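Local coordinates for nonstructural protein 2 (Human rotavirus C, PDB 2GU0), which probably supports replication and packaging of the viral genome as an octamer that binds single-stranded RNA, hydrolyses nucleoside triphosphates and unwinds RNA helices, at residues A5-F10 against T77-L82; S9-E14 against V18-N23; S162-T167 against T200-Y205; D182-T187 against N211-I216. One frame throughout, in Å; residues are numbered along the deposited sequence.

In the fold
The four contacts form two pairs on opposite sides of the chain's centre. Interactions 1 and 2 share strand 8-11, and their centres lie 9 Å apart. Phe-7 O of interaction 1 probably accepts a hydrogen bond from Ile-22 N of interaction 2 (3.2 Å). Interactions 3 and 4 have centres 11 Å apart and share the HIT-like sheet, where strands 164-170 and 182-188 are neighbours. Phe-202 CZ packs on Ile-186 CG2 at 3.5 Å. Between the pairs, centres are 31 to 43 Å apart. Both pairs border predicted functional residues. Between side chains, Phe-7 is about 4 Å from ATP-binding Val-108 and Ile-186 about 7 Å from active-site His-222; interaction 4 holds ATP-binding Lys-185.

Interaction 1 of 4, residues A5-F10 against T77-L82; sequences ACFVSF and TELVNL
Phe-7 overlaps Leu-79 with one side of its ring, which meets a single methyl branch of the leucine. CE2 of Phe-7 is 3.3 Å from CD2 of Leu-79. CD2 of Phe-7 lies 3.7 Å from that same methyl. The methyl approaches the ring obliquely. Leu-79 has CG anti to its backbone N (chi1 177°), and this carries the branch from the helix to the phenylalanine. Val-80, the next residue of the helix, comes to the ring edge. Its CG2 lies near the ring plane, 4.1 Å from CD2 of Phe-7, and 4.0 Å from CB of Phe-7. The same methyl also packs on the backbone, with Val-80 CG2 3.3 Å from Phe-7 O. Val-8 adds a looser touch: its CG1 is 4.1 Å from Val-80 O. No hydrogen bond joins the two segments, and all four touching residues are buried. The contact is apolar packing of the turn before strand 8-11 on helix 74-90. Leu-83 of that helix also touches Phe-7 and Val-8, and Leu-87, one turn further along, touches Val-8. Leu-79 reaches on to Leu-111 of helix 108-119, while Val-80 packs on Pro-21 of strand 18-21.

Interaction 2 of 4, residues S9-E14 against V18-N23; sequences SFSLTE and VWYPIN
Ser-9 and Tyr-20 pair across a beta hairpin, in which strand 8-11 runs antiparallel to strand 18-21. They form one hydrogen-bonded pair, and Ser-11 with Val-18 forms the other. Each pair has two backbone bonds, including Tyr-20 N to Ser-9 O at 2.8 Å and Val-18 N to Ser-11 O at 3.1 Å. Phe-10 and Trp-19 sit between them as the non-hydrogen-bonded pair, with their side chains on the other face. Phe-10 has CG between its backbone N and carbonyl carbon (chi1 58°), which leads the ring away from the partner strand. Its CB is left over one face of the indole, 3.8 Å from Trp-19 CE3. Beyond CB, the Phe-10 ring turns its edge toward the indole face in an offset edge-to-face pair. The centroid of the Phe-10 ring is 5.8 Å from that of the six-membered ring of Trp-19, and the planes meet at 74°. Phe-97 also meets the Phe-10 ring, and Trp-19 packs on Leu-87 of helix 74-90. On the opposite face, Tyr-20 has CG anti to its carbonyl carbon (chi1 -54°). Its ring lies along the neighbouring strand past Ser-9 to Ser-11. Near the turn, the poorly ordered Glu-14 makes a tentative apolar contact with Val-18. Ser-11 meets the edge of the tyrosine ring, where its CB lies 3.3 Å from Tyr-20 CE1.

Interaction 3 of 4, residues S162-T167 against T200-Y205; sequences SYFTIT and TAFAAY
A helix packed on an antiparallel sheet makes this contact, in the C-terminal region that belongs to the HIT clan. Phe-164 on strand 164-170 faces Phe-202 on helix 196-209. Their rings form a face-to-face stack with planes only 9° apart. The centroids of the Phe-164 and Phe-202 rings are 4.2 Å apart. CD1 of Phe-164 is 3.8 Å from CG of Phe-202, and CB of Phe-164 lies over the same face of that ring. With CG anti to the backbone N (chi1 -178°), the Phe-202 ring extends from the helix to the strand. Ile-166 adds its CD1 methyl, which meets Phe-202 CE1 obliquely at 3.9 Å. That methyl also makes a looser contact with Tyr-205 CE2 at 4.4 Å. No hydrogen bond crosses between the segments, so apolar side chains alone join them. The helix belongs largely to the predicted RNA-binding region, which starts at Phe-202. Phe-261 meets both stacked rings, edge-to-face in the case of Phe-202. Ile-186 of the adjacent strand 182-188 touches Phe-164, and Ala-204 of the helix packs on helix 293-307.

Interaction 4 of 4, residues D182-T187 against N211-I216; sequences DEYKIT and NKFAAI
Tyr-184 points the edge of its ring at the face of Phe-213 in an offset edge-to-face pair. The planes are 83° apart, close to perpendicular. The centroids of the Tyr-184 and Phe-213 rings are 5.4 Å apart. The tyrosine uses its CE1 corner, 3.6 Å from Phe-213 CZ. That CZ lies near the tyrosine plane, at the ring edge. Asp-182 takes the rim of the phenylalanine instead. Its OD1 lies near the ring plane, 3.1 Å from Phe-213 CZ and 3.2 Å from Phe-213 CE2. The Asp-182 and Phe-213 side chains cross at about a right angle, with the carboxylate and ring planes 42° apart. Asp-182 O also comes to that edge, 3.5 Å from Phe-213 CE2. Further along, CD1 of Ile-186 meets the methyl CB of Ala-215 at 3.9 Å. No hydrogen bond links the segments. Strand 182-188 also carries Lys-185, a predicted ATP-binding residue, which forms salt bridges with Glu-147 and Glu-153. In the sheet, strand 222-227 lies between 182-188 and 213-216, so these side chains meet across an intervening strand. Leu-227 of that strand touches Asp-182 and Phe-213. On the other side of strand 182-188, strand 164-170 brings Ile-166 against Tyr-184.

Interaction 1 of 4, residues A5-F10 against T77-L82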
# COMPACT_ATOMS: atom_id res chain seq x y z
N ALA A 5 -4.96 -10.85 -40.07
CA ALA A 5 -3.53 -11.12 -40.03
C ALA A 5 -2.75 -10.25 -39.04
O ALA A 5 -1.53 -10.39 -38.92
CB ALA A 5 -2.93 -10.94 -41.42
N CYS A 6 -3.42 -9.34 -38.35
CA CYS A 6 -2.74 -8.52 -37.37
C CYS A 6 -2.83 -9.24 -36.04
O CYS A 6 -2.23 -8.80 -35.06
CB CYS A 6 -3.40 -7.16 -37.23
SG CYS A 6 -3.33 -6.14 -38.68
N PHE A 7 -3.56 -10.35 -36.01
CA PHE A 7 -3.73 -11.09 -34.77
C PHE A 7 -3.36 -12.56 -34.79
O PHE A 7 -3.07 -13.13 -33.74
CB PHE A 7 -5.18 -10.98 -34.31
CG PHE A 7 -5.68 -9.59 -34.24
CD1 PHE A 7 -6.32 -9.01 -35.32
CD2 PHE A 7 -5.53 -8.85 -33.08
CE1 PHE A 7 -6.80 -7.72 -35.26
CE2 PHE A 7 -6.01 -7.54 -33.00
CZ PHE A 7 -6.65 -6.98 -34.10
N VAL A 8 -3.38 -13.19 -35.97
CA VAL A 8 -3.07 -14.61 -36.06
C VAL A 8 -2.32 -15.03 -37.32
O VAL A 8 -2.53 -14.49 -38.41
CB VAL A 8 -4.36 -15.43 -36.02
CG1 VAL A 8 -5.11 -15.16 -34.75
CG2 VAL A 8 -5.23 -15.07 -37.21
N SER A 9 -1.44 -16.01 -37.16
CA SER A 9 -0.69 -16.56 -38.29
C SER A 9 -1.21 -17.98 -38.42
O SER A 9 -1.96 -18.43 -37.55
CB SER A 9 0.81 -16.54 -38.02
OG SER A 9 1.12 -17.13 -36.79
N PHE A 10 -0.85 -18.69 -39.48
CA PHE A 10 -1.37 -20.05 -39.65
C PHE A 10 -0.37 -21.07 -40.17
O PHE A 10 0.71 -20.73 -40.65
CB PHE A 10 -2.58 -20.01 -40.59
CG PHE A 10 -2.26 -19.44 -41.93
CD1 PHE A 10 -1.58 -20.20 -42.88
CD2 PHE A 10 -2.56 -18.12 -42.23
CE1 PHE A 10 -1.21 -19.64 -44.10
CE2 PHE A 10 -2.19 -17.55 -43.44
CZ PHE A 10 -1.51 -18.31 -44.38
N THR A 77 -3.25 -9.54 -26.12
CA THR A 77 -2.92 -10.93 -25.87
C THR A 77 -4.23 -11.71 -25.82
O THR A 77 -4.37 -12.77 -26.41
CB THR A 77 -2.24 -11.11 -24.51
OG1 THR A 77 -1.19 -10.15 -24.37
CG2 THR A 77 -1.66 -12.48 -24.39
N GLU A 78 -5.18 -11.14 -25.09
CA GLU A 78 -6.50 -11.74 -24.92
C GLU A 78 -7.17 -12.00 -26.26
O GLU A 78 -7.51 -13.13 -26.58
CB GLU A 78 -7.38 -10.82 -24.08
CG GLU A 78 -6.88 -10.61 -22.68
CD GLU A 78 -7.18 -11.79 -21.81
OE1 GLU A 78 -8.38 -12.00 -21.52
OE2 GLU A 78 -6.23 -12.52 -21.44
N LEU A 79 -7.36 -10.94 -27.03
CA LEU A 79 -8.00 -11.03 -28.32
C LEU A 79 -7.24 -12.00 -29.22
O LEU A 79 -7.82 -12.85 -29.90
CB LEU A 79 -8.06 -9.65 -28.98
CG LEU A 79 -8.66 -9.61 -30.39
CD1 LEU A 79 -10.11 -10.06 -30.32
CD2 LEU A 79 -8.55 -8.22 -30.97
N VAL A 80 -5.92 -11.87 -29.21
CA VAL A 80 -5.08 -12.71 -30.04
C VAL A 80 -5.34 -14.19 -29.75
O VAL A 80 -5.44 -15.02 -30.68
CB VAL A 80 -3.59 -12.31 -29.82
CG1 VAL A 80 -2.69 -13.50 -29.81
CG2 VAL A 80 -3.17 -11.35 -30.91
N ASN A 81 -5.49 -14.54 -28.48
CA ASN A 81 -5.74 -15.93 -28.13
C ASN A 81 -7.17 -16.37 -28.39
O ASN A 81 -7.43 -17.52 -28.72
CB ASN A 81 -5.35 -16.19 -26.69
CG ASN A 81 -3.86 -16.40 -26.53
OD1 ASN A 81 -3.14 -15.50 -26.13
ND2 ASN A 81 -3.40 -17.59 -26.89
N LEU A 82 -8.10 -15.45 -28.24
CA LEU A 82 -9.50 -15.74 -28.49
C LEU A 82 -9.64 -16.08 -29.98
O LEU A 82 -10.28 -17.06 -30.36
CB LEU A 82 -10.35 -14.52 -28.15
CG LEU A 82 -11.83 -14.66 -28.46
CD1 LEU A 82 -12.45 -15.68 -27.52
CD2 LEU A 82 -12.51 -13.31 -28.30

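Interaction 2 of 4, residues S9-E14 against V18-N23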
# COMPACT_ATOMS: atom_id res chain seq x y z
N SER A 9 -1.44 -16.01 -37.16
CA SER A 9 -0.69 -16.56 -38.29
C SER A 9 -1.21 -17.98 -38.42
O SER A 9 -1.96 -18.43 -37.55
CB SER A 9 0.81 -16.54 -38.02
OG SER A 9 1.12 -17.13 -36.79
N PHE A 10 -0.85 -18.69 -39.48
CA PHE A 10 -1.37 -20.05 -39.65
C PHE A 10 -0.37 -21.07 -40.17
O PHE A 10 0.71 -20.73 -40.65
CB PHE A 10 -2.58 -20.01 -40.59
CG PHE A 10 -2.26 -19.44 -41.93
CD1 PHE A 10 -1.58 -20.20 -42.88
CD2 PHE A 10 -2.56 -18.12 -42.23
CE1 PHE A 10 -1.21 -19.64 -44.10
CE2 PHE A 10 -2.19 -17.55 -43.44
CZ PHE A 10 -1.51 -18.31 -44.38
N SER A 11 -0.76 -22.34 -40.07
CA SER A 11 0.04 -23.46 -40.54
C SER A 11 -0.91 -24.37 -41.33
O SER A 11 -2.09 -24.48 -41.00
CB SER A 11 0.63 -24.22 -39.34
OG SER A 11 1.63 -25.12 -39.76
N LEU A 12 -0.38 -25.00 -42.37
CA LEU A 12 -1.16 -25.88 -43.24
C LEU A 12 -0.64 -27.32 -43.29
O LEU A 12 -1.07 -28.10 -44.13
CB LEU A 12 -1.19 -25.31 -44.65
CG LEU A 12 -1.93 -23.99 -44.84
CD1 LEU A 12 -1.96 -23.62 -46.30
CD2 LEU A 12 -3.35 -24.13 -44.31
N THR A 13 0.28 -27.66 -42.39
CA THR A 13 0.84 -29.01 -42.36
C THR A 13 -0.17 -30.08 -41.92
O THR A 13 -0.03 -31.25 -42.28
CB THR A 13 2.05 -29.08 -41.42
OG1 THR A 13 1.74 -28.43 -40.18
CG2 THR A 13 3.26 -28.42 -42.05
N GLU A 14 -1.18 -29.67 -41.16
CA GLU A 14 -2.19 -30.59 -40.67
C GLU A 14 -3.41 -30.73 -41.57
O GLU A 14 -3.52 -30.08 -42.61
CB GLU A 14 -2.65 -30.18 -39.27
CG GLU A 14 -1.52 -30.05 -38.26
CD GLU A 14 -0.67 -31.31 -38.17
OE1 GLU A 14 0.07 -31.61 -39.14
OE2 GLU A 14 -0.73 -31.99 -37.12
N VAL A 18 -4.31 -24.67 -38.86
CA VAL A 18 -3.96 -24.41 -37.48
C VAL A 18 -3.58 -22.95 -37.34
O VAL A 18 -2.72 -22.45 -38.08
CB VAL A 18 -2.78 -25.27 -37.03
CG1 VAL A 18 -2.53 -25.07 -35.55
CG2 VAL A 18 -3.06 -26.74 -37.35
N TRP A 19 -4.22 -22.25 -36.41
CA TRP A 19 -3.93 -20.83 -36.21
C TRP A 19 -3.08 -20.60 -34.98
O TRP A 19 -3.15 -21.34 -34.01
CB TRP A 19 -5.23 -20.06 -36.07
CG TRP A 19 -6.16 -20.27 -37.22
CD1 TRP A 19 -7.07 -21.27 -37.37
CD2 TRP A 19 -6.24 -19.48 -38.40
NE1 TRP A 19 -7.72 -21.15 -38.57
CE2 TRP A 19 -7.23 -20.06 -39.22
CE3 TRP A 19 -5.57 -18.33 -38.85
CZ2 TRP A 19 -7.56 -19.53 -40.46
CZ3 TRP A 19 -5.90 -17.81 -40.07
CH2 TRP A 19 -6.89 -18.41 -40.87
N TYR A 20 -2.25 -19.56 -35.04
CA TYR A 20 -1.40 -19.21 -33.92
C TYR A 20 -1.51 -17.73 -33.52
O TYR A 20 -1.73 -16.86 -34.36
CB TYR A 20 0.06 -19.51 -34.23
CG TYR A 20 0.30 -20.93 -34.68
CD1 TYR A 20 0.21 -21.28 -36.03
CD2 TYR A 20 0.57 -21.93 -33.75
CE1 TYR A 20 0.39 -22.60 -36.44
CE2 TYR A 20 0.74 -23.25 -34.15
CZ TYR A 20 0.64 -23.58 -35.49
OH TYR A 20 0.79 -24.89 -35.89
N PRO A 21 -1.36 -17.45 -32.22
CA PRO A 21 -1.42 -16.11 -31.64
C PRO A 21 -0.20 -15.30 -32.05
O PRO A 21 0.88 -15.86 -32.23
CB PRO A 21 -1.40 -16.38 -30.14
CG PRO A 21 -1.94 -17.73 -30.00
CD PRO A 21 -1.31 -18.46 -31.15
N ILE A 22 -0.35 -14.00 -32.21
CA ILE A 22 0.80 -13.15 -32.54
C ILE A 22 1.09 -12.31 -31.28
O ILE A 22 0.19 -11.70 -30.72
CB ILE A 22 0.49 -12.22 -33.72
CG1 ILE A 22 0.44 -13.02 -35.01
CG2 ILE A 22 1.56 -11.17 -33.84
CD1 ILE A 22 0.16 -12.18 -36.24
N ASN A 23 2.34 -12.29 -30.83
CA ASN A 23 2.64 -11.53 -29.62
C ASN A 23 3.20 -10.14 -29.87
O ASN A 23 3.66 -9.83 -30.98
CB ASN A 23 3.55 -12.33 -28.69
CG ASN A 23 4.96 -12.47 -29.21
OD1 ASN A 23 5.71 -11.50 -29.24
ND2 ASN A 23 5.32 -13.68 -29.62

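Interaction 3 of 4, residues S162-T167 against T200-Y205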
# COMPACT_ATOMS: atom_id res chain seq x y z
N SER A 162 -39.83 -8.62 -24.05
CA SER A 162 -39.78 -9.97 -24.60
C SER A 162 -39.20 -10.15 -25.99
O SER A 162 -38.81 -11.27 -26.35
CB SER A 162 -41.17 -10.60 -24.55
OG SER A 162 -42.08 -9.81 -25.28
N TYR A 163 -39.12 -9.09 -26.78
CA TYR A 163 -38.60 -9.22 -28.13
C TYR A 163 -37.27 -8.57 -28.35
O TYR A 163 -36.42 -9.14 -29.04
CB TYR A 163 -39.60 -8.68 -29.15
CG TYR A 163 -40.84 -9.51 -29.29
CD1 TYR A 163 -42.06 -9.09 -28.73
CD2 TYR A 163 -40.81 -10.76 -29.93
CE1 TYR A 163 -43.21 -9.88 -28.80
CE2 TYR A 163 -41.95 -11.56 -30.00
CZ TYR A 163 -43.14 -11.11 -29.43
OH TYR A 163 -44.26 -11.91 -29.47
N PHE A 164 -37.07 -7.38 -27.79
CA PHE A 164 -35.81 -6.68 -28.00
C PHE A 164 -34.94 -6.56 -26.77
O PHE A 164 -35.37 -6.84 -25.65
CB PHE A 164 -36.06 -5.28 -28.53
CG PHE A 164 -37.08 -5.21 -29.62
CD1 PHE A 164 -38.43 -5.15 -29.32
CD2 PHE A 164 -36.68 -5.15 -30.95
CE1 PHE A 164 -39.38 -5.04 -30.32
CE2 PHE A 164 -37.60 -5.04 -31.96
CZ PHE A 164 -38.97 -4.98 -31.64
N THR A 165 -33.70 -6.11 -26.99
CA THR A 165 -32.75 -5.88 -25.92
C THR A 165 -31.86 -4.71 -26.31
O THR A 165 -31.35 -4.67 -27.42
CB THR A 165 -31.87 -7.12 -25.69
OG1 THR A 165 -32.67 -8.20 -25.21
CG2 THR A 165 -30.79 -6.81 -24.67
N ILE A 166 -31.69 -3.75 -25.42
CA ILE A 166 -30.82 -2.62 -25.72
C ILE A 166 -29.56 -2.74 -24.87
O ILE A 166 -29.62 -2.87 -23.66
CB ILE A 166 -31.51 -1.27 -25.40
CG1 ILE A 166 -32.78 -1.11 -26.21
CG2 ILE A 166 -30.58 -0.12 -25.76
CD1 ILE A 166 -33.45 0.22 -26.00
N THR A 167 -28.40 -2.72 -25.52
CA THR A 167 -27.13 -2.83 -24.80
C THR A 167 -26.26 -1.61 -25.05
O THR A 167 -26.26 -1.07 -26.15
CB THR A 167 -26.37 -4.07 -25.25
OG1 THR A 167 -26.38 -4.13 -26.68
CG2 THR A 167 -27.00 -5.33 -24.67
N THR A 200 -44.35 -1.06 -32.14
CA THR A 200 -44.77 0.30 -31.80
C THR A 200 -44.51 0.66 -30.34
O THR A 200 -44.10 1.78 -30.04
CB THR A 200 -46.26 0.51 -32.12
OG1 THR A 200 -46.46 0.41 -33.53
CG2 THR A 200 -46.72 1.89 -31.64
N ALA A 201 -44.75 -0.27 -29.43
CA ALA A 201 -44.50 0.02 -28.03
C ALA A 201 -43.02 0.39 -27.87
O ALA A 201 -42.67 1.40 -27.27
CB ALA A 201 -44.85 -1.18 -27.18
N PHE A 202 -42.16 -0.45 -28.44
CA PHE A 202 -40.72 -0.25 -28.38
C PHE A 202 -40.34 1.10 -29.02
O PHE A 202 -39.52 1.85 -28.49
CB PHE A 202 -40.04 -1.42 -29.09
CG PHE A 202 -38.54 -1.37 -29.07
CD1 PHE A 202 -37.85 -1.54 -27.87
CD2 PHE A 202 -37.83 -1.14 -30.24
CE1 PHE A 202 -36.46 -1.48 -27.84
CE2 PHE A 202 -36.45 -1.07 -30.22
CZ PHE A 202 -35.76 -1.24 -29.02
N ALA A 203 -40.96 1.39 -30.17
CA ALA A 203 -40.72 2.63 -30.91
C ALA A 203 -40.97 3.82 -30.00
O ALA A 203 -40.20 4.78 -29.99
CB ALA A 203 -41.65 2.69 -32.12
N ALA A 204 -42.06 3.74 -29.25
CA ALA A 204 -42.43 4.78 -28.32
C ALA A 204 -41.47 4.74 -27.15
O ALA A 204 -41.07 5.78 -26.63
CB ALA A 204 -43.85 4.56 -27.83
N TYR A 205 -41.08 3.54 -26.74
CA TYR A 205 -40.15 3.40 -25.63
C TYR A 205 -38.85 4.14 -25.89
O TYR A 205 -38.39 4.88 -25.03
CB TYR A 205 -39.82 1.94 -25.33
CG TYR A 205 -38.84 1.81 -24.19
CD1 TYR A 205 -39.28 1.79 -22.87
CD2 TYR A 205 -37.46 1.82 -24.42
CE1 TYR A 205 -38.37 1.79 -21.80
CE2 TYR A 205 -36.54 1.82 -23.36
CZ TYR A 205 -37.01 1.81 -22.06
OH TYR A 205 -36.12 1.85 -21.02

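Interaction 4 of 4, residues D182-T187 against N211-I216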
# COMPACT_ATOMS: atom_id res chain seq x y z
N ASP A 182 -21.12 7.82 -28.62
CA ASP A 182 -22.16 7.53 -27.64
C ASP A 182 -23.20 6.68 -28.39
O ASP A 182 -24.06 7.21 -29.09
CB ASP A 182 -22.78 8.86 -27.17
CG ASP A 182 -23.73 8.70 -25.99
OD1 ASP A 182 -24.80 8.08 -26.13
OD2 ASP A 182 -23.40 9.22 -24.90
N GLU A 183 -23.13 5.36 -28.25
CA GLU A 183 -24.07 4.51 -28.95
C GLU A 183 -24.64 3.38 -28.10
O GLU A 183 -24.12 3.07 -27.04
CB GLU A 183 -23.38 3.87 -30.16
CG GLU A 183 -22.60 4.81 -31.03
CD GLU A 183 -21.88 4.09 -32.14
OE1 GLU A 183 -20.98 3.29 -31.83
OE2 GLU A 183 -22.20 4.30 -33.33
N TYR A 184 -25.72 2.79 -28.59
CA TYR A 184 -26.37 1.64 -27.96
C TYR A 184 -26.73 0.72 -29.11
O TYR A 184 -26.75 1.14 -30.27
CB TYR A 184 -27.65 2.04 -27.22
CG TYR A 184 -27.44 3.02 -26.11
CD1 TYR A 184 -27.23 4.37 -26.38
CD2 TYR A 184 -27.45 2.61 -24.77
CE1 TYR A 184 -27.06 5.29 -25.36
CE2 TYR A 184 -27.28 3.52 -23.75
CZ TYR A 184 -27.08 4.86 -24.05
OH TYR A 184 -26.92 5.80 -23.07
N LYS A 185 -27.03 -0.54 -28.80
CA LYS A 185 -27.40 -1.48 -29.85
C LYS A 185 -28.68 -2.24 -29.54
O LYS A 185 -28.86 -2.75 -28.43
CB LYS A 185 -26.26 -2.47 -30.11
CG LYS A 185 -26.50 -3.35 -31.33
CD LYS A 185 -25.39 -4.37 -31.57
CE LYS A 185 -24.12 -3.72 -32.06
NZ LYS A 185 -23.10 -4.74 -32.42
N ILE A 186 -29.57 -2.29 -30.52
CA ILE A 186 -30.85 -3.00 -30.40
C ILE A 186 -30.72 -4.31 -31.16
O ILE A 186 -30.36 -4.32 -32.33
CB ILE A 186 -31.96 -2.21 -31.08
CG1 ILE A 186 -32.00 -0.78 -30.54
CG2 ILE A 186 -33.28 -2.89 -30.86
CD1 ILE A 186 -32.97 0.09 -31.29
N THR A 187 -31.01 -5.43 -30.52
CA THR A 187 -30.92 -6.71 -31.21
C THR A 187 -32.15 -7.51 -30.85
O THR A 187 -32.61 -7.41 -29.73
CB THR A 187 -29.66 -7.52 -30.77
OG1 THR A 187 -29.75 -7.84 -29.38
CG2 THR A 187 -28.41 -6.72 -31.01
N ASN A 211 -34.35 10.06 -26.69
CA ASN A 211 -34.83 11.08 -27.62
C ASN A 211 -33.74 11.71 -28.47
O ASN A 211 -34.00 12.16 -29.58
CB ASN A 211 -35.63 12.16 -26.88
CG ASN A 211 -34.76 13.26 -26.30
OD1 ASN A 211 -34.09 13.07 -25.29
ND2 ASN A 211 -34.78 14.43 -26.94
N LYS A 212 -32.51 11.73 -27.96
CA LYS A 212 -31.39 12.32 -28.71
C LYS A 212 -30.88 11.39 -29.82
O LYS A 212 -30.06 11.79 -30.66
CB LYS A 212 -30.23 12.64 -27.76
CG LYS A 212 -30.42 13.86 -26.89
CD LYS A 212 -29.19 14.07 -26.02
CE LYS A 212 -29.22 15.41 -25.28
NZ LYS A 212 -28.05 15.58 -24.34
N PHE A 213 -31.36 10.15 -29.82
CA PHE A 213 -30.91 9.16 -30.79
C PHE A 213 -31.88 8.76 -31.88
O PHE A 213 -33.07 9.02 -31.82
CB PHE A 213 -30.48 7.89 -30.07
CG PHE A 213 -29.51 8.13 -28.96
CD1 PHE A 213 -29.92 8.72 -27.78
CD2 PHE A 213 -28.19 7.72 -29.08
CE1 PHE A 213 -29.04 8.90 -26.75
CE2 PHE A 213 -27.31 7.89 -28.04
CZ PHE A 213 -27.74 8.48 -26.86
N ALA A 214 -31.33 8.09 -32.89
CA ALA A 214 -32.10 7.59 -34.01
C ALA A 214 -31.63 6.16 -34.24
O ALA A 214 -30.44 5.91 -34.37
CB ALA A 214 -31.85 8.43 -35.25
N ALA A 215 -32.57 5.23 -34.27
CA ALA A 215 -32.24 3.83 -34.48
C ALA A 215 -32.11 3.59 -35.97
O ALA A 215 -33.07 3.74 -36.72
CB ALA A 215 -33.33 2.96 -33.91
N ILE A 216 -30.90 3.22 -36.40
CA ILE A 216 -30.63 2.95 -37.81
C ILE A 216 -30.24 1.50 -38.05
O ILE A 216 -30.11 0.71 -37.11
CB ILE A 216 -29.49 3.85 -38.33
CG1 ILE A 216 -28.20 3.54 -37.59
CG2 ILE A 216 -29.85 5.31 -38.16
CD1 ILE A 216 -27.02 4.39 -38.03